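Local coordinates for uncharacterized protein Dfer_1899 (Dyadobacter fermentans, PDB 5HX0) that is of unknown function but has a BNR repeat-like, sialidase-type beta-propeller fold, consistent with a role in binding or processing glycans, at residues T235-L240 / V261-A266; A206-A211 / V223-D228. All coordinates share one frame; numbering follows the deposited sequence.

Contact 1 (T235-L240 / V261-A266); sequences TSNHLL and VSFNEA
Thr235 meets Ser262 and Phe263 through its backbone and its side chain. Thr235 N donates to Ser262 OG at 3.2 Å, and Thr235 O receives Phe263 N at 2.9 Å, the donor standing well above the carbonyl plane. The side chain adds a third bond: OG1 sits between the backbone N and the carbonyl carbon (chi1 60°) and donates to Phe263 O at 2.6 Å, again from above the plane of that carbonyl. A water donates to Thr235 OG1 at 2.7 Å and accepts from Asn264 ND2, so the hydroxyl is engaged both as donor and as acceptor. A second water lies between Thr235 O (2.9 Å) and Val261 O (2.7 Å). Asn237 reaches across next. Its ND2 bonds Asn264 O at 2.8 Å, with the oxygen in the amide plane and the N-H on a carbonyl lone pair, and it also donates to Val224 O on strand 220-229. Its OD1 fares differently: buried, it has no polar partner in the model and rests 3.1 Å from Phe263 CB. The Phe263 ring leads away to an edge-to-face contact with Trp304. The segment axes are 57° apart, in keeping with strands 234-242 and 262-270 belonging to different sheets. Polar bonding thus joins two sheets: three of four direct bonds pair a side chain with a backbone group, the fourth is backbone to backbone, and one buried amide oxygen lacks a partner.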
ATOM      1  N   THR A 235     -16.155  15.578  20.486  1.00 20.38           N
ATOM      2  CA  THR A 235     -15.507  16.281  19.391  1.00 19.10           C
ATOM      3  C   THR A 235     -16.251  17.571  19.078  1.00 19.67           C
ATOM      4  O   THR A 235     -17.465  17.697  19.321  1.00 16.30           O
ATOM      5  CB  THR A 235     -15.411  15.414  18.106  1.00 19.74           C
ATOM      6  OG1 THR A 235     -16.726  15.040  17.653  1.00 21.49           O
ATOM      7  CG2 THR A 235     -14.570  14.163  18.343  1.00 20.86           C
ATOM      8  N   SER A 236     -15.506  18.525  18.523  1.00 17.06           N
ATOM      9  CA  SER A 236     -16.049  19.792  18.042  1.00 18.82           C
ATOM     10  C   SER A 236     -15.463  20.082  16.663  1.00 14.64           C
ATOM     11  O   SER A 236     -14.470  19.475  16.255  1.00 15.89           O
ATOM     12  CB  SER A 236     -15.725  20.942  19.023  1.00 14.78           C
ATOM     13  OG  SER A 236     -14.322  20.979  19.254  1.00 18.62           O
ATOM     14  N   ASN A 237     -16.088  21.017  15.947  1.00 22.84           N
ATOM     15  CA  ASN A 237     -15.677  21.399  14.602  1.00 19.70           C
ATOM     16  C   ASN A 237     -15.047  22.786  14.612  1.00 17.95           C
ATOM     17  O   ASN A 237     -15.450  23.672  15.381  1.00 19.76           O
ATOM     18  CB  ASN A 237     -16.863  21.398  13.622  1.00 19.60           C
ATOM     19  CG  ASN A 237     -17.271  19.993  13.187  1.00 15.30           C
ATOM     20  OD1 ASN A 237     -18.454  19.667  13.172  1.00 19.84           O
ATOM     21  ND2 ASN A 237     -16.287  19.154  12.840  1.00 12.16           N
ATOM     22  N   HIS A 238     -14.079  22.963  13.719  1.00 16.19           N
ATOM     23  CA  HIS A 238     -13.244  24.149  13.637  1.00 16.41           C
ATOM     24  C   HIS A 238     -12.925  24.389  12.168  1.00 19.33           C
ATOM     25  O   HIS A 238     -12.721  23.436  11.414  1.00 18.73           O
ATOM     26  CB  HIS A 238     -11.971  23.949  14.477  1.00 19.76           C
ATOM     27  CG  HIS A 238     -12.275  23.552  15.885  1.00 20.65           C
ATOM     28  ND1 HIS A 238     -12.482  24.480  16.884  1.00 19.09           N
ATOM     29  CD2 HIS A 238     -12.522  22.342  16.440  1.00 20.25           C
ATOM     30  CE1 HIS A 238     -12.798  23.855  18.005  1.00 25.00           C
ATOM     31  NE2 HIS A 238     -12.836  22.558  17.763  1.00 19.93           N
ATOM     32  N   LEU A 239     -12.930  25.654  11.758  1.00 16.25           N
ATOM     33  CA  LEU A 239     -12.648  26.008  10.371  1.00 16.59           C
ATOM     34  C   LEU A 239     -11.155  26.266  10.179  1.00 18.76           C
ATOM     35  O   LEU A 239     -10.575  27.127  10.855  1.00 24.04           O
ATOM     36  CB  LEU A 239     -13.447  27.240   9.958  1.00 15.11           C
ATOM     37  CG  LEU A 239     -13.212  27.763   8.534  1.00 17.94           C
ATOM     38  CD1 LEU A 239     -13.656  26.745   7.496  1.00 13.50           C
ATOM     39  CD2 LEU A 239     -13.932  29.087   8.333  1.00 21.17           C
ATOM     40  N   LEU A 240     -10.544  25.536   9.254  1.00 14.72           N
ATOM     41  CA  LEU A 240      -9.219  25.857   8.755  1.00 17.98           C
ATOM     42  C   LEU A 240      -9.332  26.527   7.393  1.00 20.83           C
ATOM     43  O   LEU A 240     -10.273  26.293   6.629  1.00 15.09           O
ATOM     44  CB  LEU A 240      -8.336  24.616   8.617  1.00 16.81           C
ATOM     45  CG  LEU A 240      -8.213  23.673   9.812  1.00 20.33           C
ATOM     46  CD1 LEU A 240      -7.195  22.597   9.513  1.00 13.08           C
ATOM     47  CD2 LEU A 240      -7.840  24.437  11.062  1.00 23.92           C
ATOM     48  N   VAL A 261     -23.040  17.588  23.228  1.00 22.99           N
ATOM     49  CA  VAL A 261     -23.195  17.067  21.874  1.00 22.85           C
ATOM     50  C   VAL A 261     -21.851  17.128  21.148  1.00 19.31           C
ATOM     51  O   VAL A 261     -21.138  18.137  21.226  1.00 21.95           O
ATOM     52  CB  VAL A 261     -24.273  17.865  21.129  1.00 19.63           C
ATOM     53  CG1 VAL A 261     -24.406  17.402  19.699  1.00 15.79           C
ATOM     54  CG2 VAL A 261     -25.630  17.766  21.869  1.00 17.92           C
ATOM     55  N   SER A 262     -21.502  16.046  20.432  1.00 15.68           N
ATOM     56  CA  SER A 262     -20.291  16.012  19.613  1.00 19.94           C
ATOM     57  C   SER A 262     -20.614  16.414  18.178  1.00 21.24           C
ATOM     58  O   SER A 262     -21.696  16.117  17.664  1.00 20.22           O
ATOM     59  CB  SER A 262     -19.650  14.618  19.592  1.00 17.33           C
ATOM     60  OG  SER A 262     -19.077  14.230  20.834  1.00 23.40           O
ATOM     61  N   PHE A 263     -19.670  17.084  17.539  1.00 18.66           N
ATOM     62  CA  PHE A 263     -19.734  17.401  16.118  1.00 16.55           C
ATOM     63  C   PHE A 263     -18.486  16.802  15.490  1.00 17.55           C
ATOM     64  O   PHE A 263     -17.383  17.008  16.005  1.00 17.08           O
ATOM     65  CB  PHE A 263     -19.792  18.916  15.902  1.00 13.23           C
ATOM     66  CG  PHE A 263     -20.939  19.562  16.610  1.00 13.59           C
ATOM     67  CD1 PHE A 263     -22.200  19.568  16.038  1.00 17.01           C
ATOM     68  CD2 PHE A 263     -20.766  20.105  17.875  1.00 18.95           C
ATOM     69  CE1 PHE A 263     -23.290  20.141  16.720  1.00 21.52           C
ATOM     70  CE2 PHE A 263     -21.823  20.672  18.550  1.00 18.21           C
ATOM     71  CZ  PHE A 263     -23.091  20.693  17.970  1.00 25.22           C
ATOM     72  N   ASN A 264     -18.656  16.018  14.425  1.00 13.68           N
ATOM     73  CA  ASN A 264     -17.482  15.387  13.824  1.00 12.36           C
ATOM     74  C   ASN A 264     -17.465  15.617  12.317  1.00 14.17           C
ATOM     75  O   ASN A 264     -16.936  16.639  11.860  1.00 16.67           O
ATOM     76  CB  ASN A 264     -17.388  13.885  14.204  1.00 17.56           C
ATOM     77  CG  ASN A 264     -18.738  13.143  14.157  1.00 19.00           C
ATOM     78  OD1 ASN A 264     -19.365  13.045  13.103  1.00 17.30           O
ATOM     79  ND2 ASN A 264     -19.148  12.569  15.284  1.00 14.94           N
ATOM     80  N   GLU A 265     -18.048  14.718  11.528  1.00 11.35           N
ATOM     81  CA  GLU A 265     -17.921  14.831  10.068  1.00 10.72           C
ATOM     82  C   GLU A 265     -18.690  16.044   9.543  1.00 14.56           C
ATOM     83  O   GLU A 265     -19.851  16.256   9.901  1.00 17.98           O
ATOM     84  CB  GLU A 265     -18.421  13.542   9.417  1.00 12.05           C
ATOM     85  CG  GLU A 265     -17.536  12.411   9.804  1.00 12.33           C
ATOM     86  CD  GLU A 265     -18.044  11.069   9.353  1.00 20.17           C
ATOM     87  OE1 GLU A 265     -19.241  10.936   9.011  1.00 16.97           O
ATOM     88  OE2 GLU A 265     -17.235  10.130   9.354  1.00 16.76           O
ATOM     89  N   ALA A 266     -18.041  16.853   8.708  1.00 13.91           N
ATOM     90  CA  ALA A 266     -18.610  18.132   8.297  1.00 12.53           C
ATOM     91  C   ALA A 266     -18.208  18.432   6.866  1.00 17.81           C
ATOM     92  O   ALA A 266     -17.035  18.281   6.513  1.00 13.43           O
ATOM     93  CB  ALA A 266     -18.122  19.261   9.216  1.00 13.41           C
TER
HETATM   94  O   HOH W   1     -17.367  12.442  17.580  1.00 17.47           O
HETATM   95  O   HOH W   2     -18.778  19.538  21.091  1.00 19.85           O

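Contact 2 (A206-A211 / V223-D228); sequences AYNRGA and VVAATD
Asn208 ND2 donates to Val223 O at 2.9 Å, a nearly straight bond (173° at the hydrogen) with the acceptor in the amide plane of Asn208. Beside it, Ala225 N donates to Tyr207 O at 3.1 Å, approaching nearly along the C=O axis. The other end of the Asn208 amide turns back on its own chain, where OD1 takes a weak bond from Arg209 N. Two waters extend the polar layer. One lies between Tyr207 OH and Thr227 OG1, 2.6 Å from the latter; the other accepts from Val223 N and lies 2.8 Å from Ala211 O, a likely acceptor. Outside these bonds comes the packing. Tyr207 CB points away from the strand; chi1 67° sets CG between the backbone N and the carbonyl carbon, and the far part of the ring comes near Ala225, with CZ 4.1 Å and OH 4.0 Å from Ala225 CB. Ala206 CB packs on Val224 CG2 at 3.9 Å. Tyr207 N, buried here, has no partner in the model. Beyond the pair, the Tyr207 ring meets Phe167 edge-to-face and also touches the ring of Tyr142, while Arg209 and Ala211 make backbone bonds to Ala266 and Val268 on strand 262-270. Segment 206-211, outside any regular strand, thus bonds to strand 220-229 of one sheet and to 262-270 of the next, bridging successive sheets, consistent with adjacent blades of a six-bladed, sialidase-like propeller.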
ATOM      1  N   ALA A 206      -4.888  17.667  12.331  1.00 15.26           N
ATOM      2  CA  ALA A 206      -6.331  17.723  12.102  1.00 15.76           C
ATOM      3  C   ALA A 206      -6.738  16.892  10.871  1.00 16.17           C
ATOM      4  O   ALA A 206      -5.924  16.538  10.024  1.00 14.91           O
ATOM      5  CB  ALA A 206      -6.781  19.176  11.930  1.00 12.68           C
ATOM      6  N   TYR A 207      -8.042  16.631  10.755  1.00 12.44           N
ATOM      7  CA  TYR A 207      -8.565  15.640   9.806  1.00 14.46           C
ATOM      8  C   TYR A 207     -10.079  15.817   9.753  1.00 13.85           C
ATOM      9  O   TYR A 207     -10.677  16.396  10.663  1.00 14.33           O
ATOM     10  CB  TYR A 207      -8.233  14.196  10.250  1.00  9.99           C
ATOM     11  CG  TYR A 207      -8.994  13.878  11.520  1.00 13.34           C
ATOM     12  CD1 TYR A 207      -8.507  14.298  12.746  1.00 13.65           C
ATOM     13  CD2 TYR A 207     -10.262  13.256  11.482  1.00 12.32           C
ATOM     14  CE1 TYR A 207      -9.219  14.087  13.911  1.00 17.52           C
ATOM     15  CE2 TYR A 207     -10.983  13.046  12.639  1.00 14.87           C
ATOM     16  CZ  TYR A 207     -10.459  13.470  13.858  1.00 15.35           C
ATOM     17  OH  TYR A 207     -11.162  13.293  15.034  1.00 15.51           O
ATOM     18  N   ASN A 208     -10.699  15.274   8.709  1.00 12.99           N
ATOM     19  CA  ASN A 208     -12.138  15.023   8.771  1.00 11.34           C
ATOM     20  C   ASN A 208     -12.545  14.155   7.588  1.00 15.39           C
ATOM     21  O   ASN A 208     -11.764  13.917   6.662  1.00 16.05           O
ATOM     22  CB  ASN A 208     -12.974  16.311   8.768  1.00  8.30           C
ATOM     23  CG  ASN A 208     -14.221  16.175   9.629  1.00 15.55           C
ATOM     24  OD1 ASN A 208     -14.566  15.065  10.047  1.00 14.46           O
ATOM     25  ND2 ASN A 208     -14.902  17.291   9.885  1.00 10.92           N
ATOM     26  N   ARG A 209     -13.794  13.693   7.628  1.00 12.77           N
ATOM     27  CA  ARG A 209     -14.496  13.311   6.413  1.00 14.73           C
ATOM     28  C   ARG A 209     -15.470  14.432   6.082  1.00 19.75           C
ATOM     29  O   ARG A 209     -16.260  14.840   6.941  1.00 13.92           O
ATOM     30  CB  ARG A 209     -15.244  11.974   6.549  1.00 12.57           C
ATOM     31  CG  ARG A 209     -15.895  11.488   5.214  1.00 12.29           C
ATOM     32  CD  ARG A 209     -17.257  12.186   4.916  1.00 13.26           C
ATOM     33  NE  ARG A 209     -17.881  11.686   3.691  1.00 12.91           N
ATOM     34  CZ  ARG A 209     -18.979  12.196   3.138  1.00 13.10           C
ATOM     35  NH1 ARG A 209     -19.481  11.627   2.038  1.00  9.56           N
ATOM     36  NH2 ARG A 209     -19.571  13.281   3.657  1.00 12.28           N
ATOM     37  N   GLY A 210     -15.431  14.898   4.843  1.00 13.95           N
ATOM     38  CA  GLY A 210     -16.323  15.955   4.390  1.00 15.48           C
ATOM     39  C   GLY A 210     -15.676  16.742   3.272  1.00 17.07           C
ATOM     40  O   GLY A 210     -14.477  16.643   3.024  1.00 14.08           O
ATOM     41  N   ALA A 211     -16.503  17.530   2.584  1.00 12.86           N
ATOM     42  CA  ALA A 211     -16.017  18.328   1.469  1.00 13.00           C
ATOM     43  C   ALA A 211     -15.364  19.617   1.957  1.00 17.02           C
ATOM     44  O   ALA A 211     -15.899  20.311   2.839  1.00 14.64           O
ATOM     45  CB  ALA A 211     -17.158  18.662   0.503  1.00 12.00           C
ATOM     46  N   VAL A 223     -13.584  22.346   7.219  1.00 11.00           N
ATOM     47  CA  VAL A 223     -14.061  22.189   8.594  1.00 16.39           C
ATOM     48  C   VAL A 223     -13.590  20.839   9.124  1.00 14.95           C
ATOM     49  O   VAL A 223     -14.001  19.783   8.621  1.00 14.39           O
ATOM     50  CB  VAL A 223     -15.582  22.333   8.686  1.00 15.93           C
ATOM     51  CG1 VAL A 223     -16.065  22.040  10.124  1.00 11.77           C
ATOM     52  CG2 VAL A 223     -15.994  23.741   8.248  1.00 16.25           C
ATOM     53  N   VAL A 224     -12.743  20.875  10.151  1.00 12.25           N
ATOM     54  CA  VAL A 224     -12.098  19.678  10.686  1.00 13.44           C
ATOM     55  C   VAL A 224     -12.702  19.336  12.042  1.00 15.08           C
ATOM     56  O   VAL A 224     -13.396  20.134  12.674  1.00 16.77           O
ATOM     57  CB  VAL A 224     -10.566  19.830  10.817  1.00 12.55           C
ATOM     58  CG1 VAL A 224      -9.905  20.036   9.448  1.00 13.77           C
ATOM     59  CG2 VAL A 224     -10.219  20.970  11.796  1.00 14.24           C
ATOM     60  N   ALA A 225     -12.432  18.115  12.483  1.00 13.47           N
ATOM     61  CA  ALA A 225     -12.910  17.613  13.759  1.00 15.88           C
ATOM     62  C   ALA A 225     -11.756  17.600  14.743  1.00 18.97           C
ATOM     63  O   ALA A 225     -10.598  17.441  14.355  1.00 17.39           O
ATOM     64  CB  ALA A 225     -13.480  16.196  13.613  1.00 15.66           C
ATOM     65  N   ALA A 226     -12.076  17.757  16.027  1.00 17.02           N
ATOM     66  CA  ALA A 226     -11.048  17.644  17.054  1.00 15.26           C
ATOM     67  C   ALA A 226     -11.664  17.036  18.305  1.00 20.52           C
ATOM     68  O   ALA A 226     -12.791  17.382  18.678  1.00 17.34           O
ATOM     69  CB  ALA A 226     -10.410  19.008  17.376  1.00 15.76           C
ATOM     70  N   THR A 227     -10.934  16.107  18.925  1.00 18.06           N
ATOM     71  CA  THR A 227     -11.330  15.567  20.221  1.00 17.76           C
ATOM     72  C   THR A 227     -10.938  16.586  21.280  1.00 22.75           C
ATOM     73  O   THR A 227      -9.750  16.885  21.431  1.00 21.19           O
ATOM     74  CB  THR A 227     -10.640  14.230  20.507  1.00 21.13           C
ATOM     75  OG1 THR A 227     -11.014  13.259  19.534  1.00 19.24           O
ATOM     76  CG2 THR A 227     -11.027  13.705  21.902  1.00 21.92           C
ATOM     77  N   ASP A 228     -11.925  17.137  21.987  1.00 17.98           N
ATOM     78  CA  ASP A 228     -11.664  18.157  22.989  1.00 21.08           C
ATOM     79  C   ASP A 228     -11.989  17.718  24.410  1.00 28.43           C
ATOM     80  O   ASP A 228     -11.782  18.496  25.340  1.00 30.68           O
ATOM     81  CB  ASP A 228     -12.399  19.468  22.658  1.00 21.02           C
ATOM     82  CG  ASP A 228     -13.903  19.313  22.483  1.00 25.36           C
ATOM     83  OD1 ASP A 228     -14.502  18.289  22.878  1.00 25.94           O
ATOM     84  OD2 ASP A 228     -14.487  20.277  21.936  1.00 27.44           O
TER
HETATM   85  O   HOH W   3      -9.582  13.525  17.346  1.00 21.30           O
HETATM   86  O   HOH W   4     -15.025  20.537   5.499  1.00 16.14           O

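Overall arrangement
Contacts 1 and 2 have centres about 6 Å apart and share one sheet, in which strands 220-229 and 234-242 are antiparallel neighbours. His238 O lies 2.9 Å from Val224 N, a probable backbone bond across that pair, and Ser236 OG lies 2.8 Å from Asp228 OD2, a probable side-chain bond. Segment 206-211 packs on strand 220-229 and segment 261-266 on strand 234-242, and the two also bond to each other: Asn264 O accepts from Asn208 ND2 as well as from Asn237. Tetraethylene glycol, probably from the crystallisation liquor, is bound about 3 Å from the side chain of Thr235 and about 3 Å from that of Tyr207, which may mark a pocket; no active site is established.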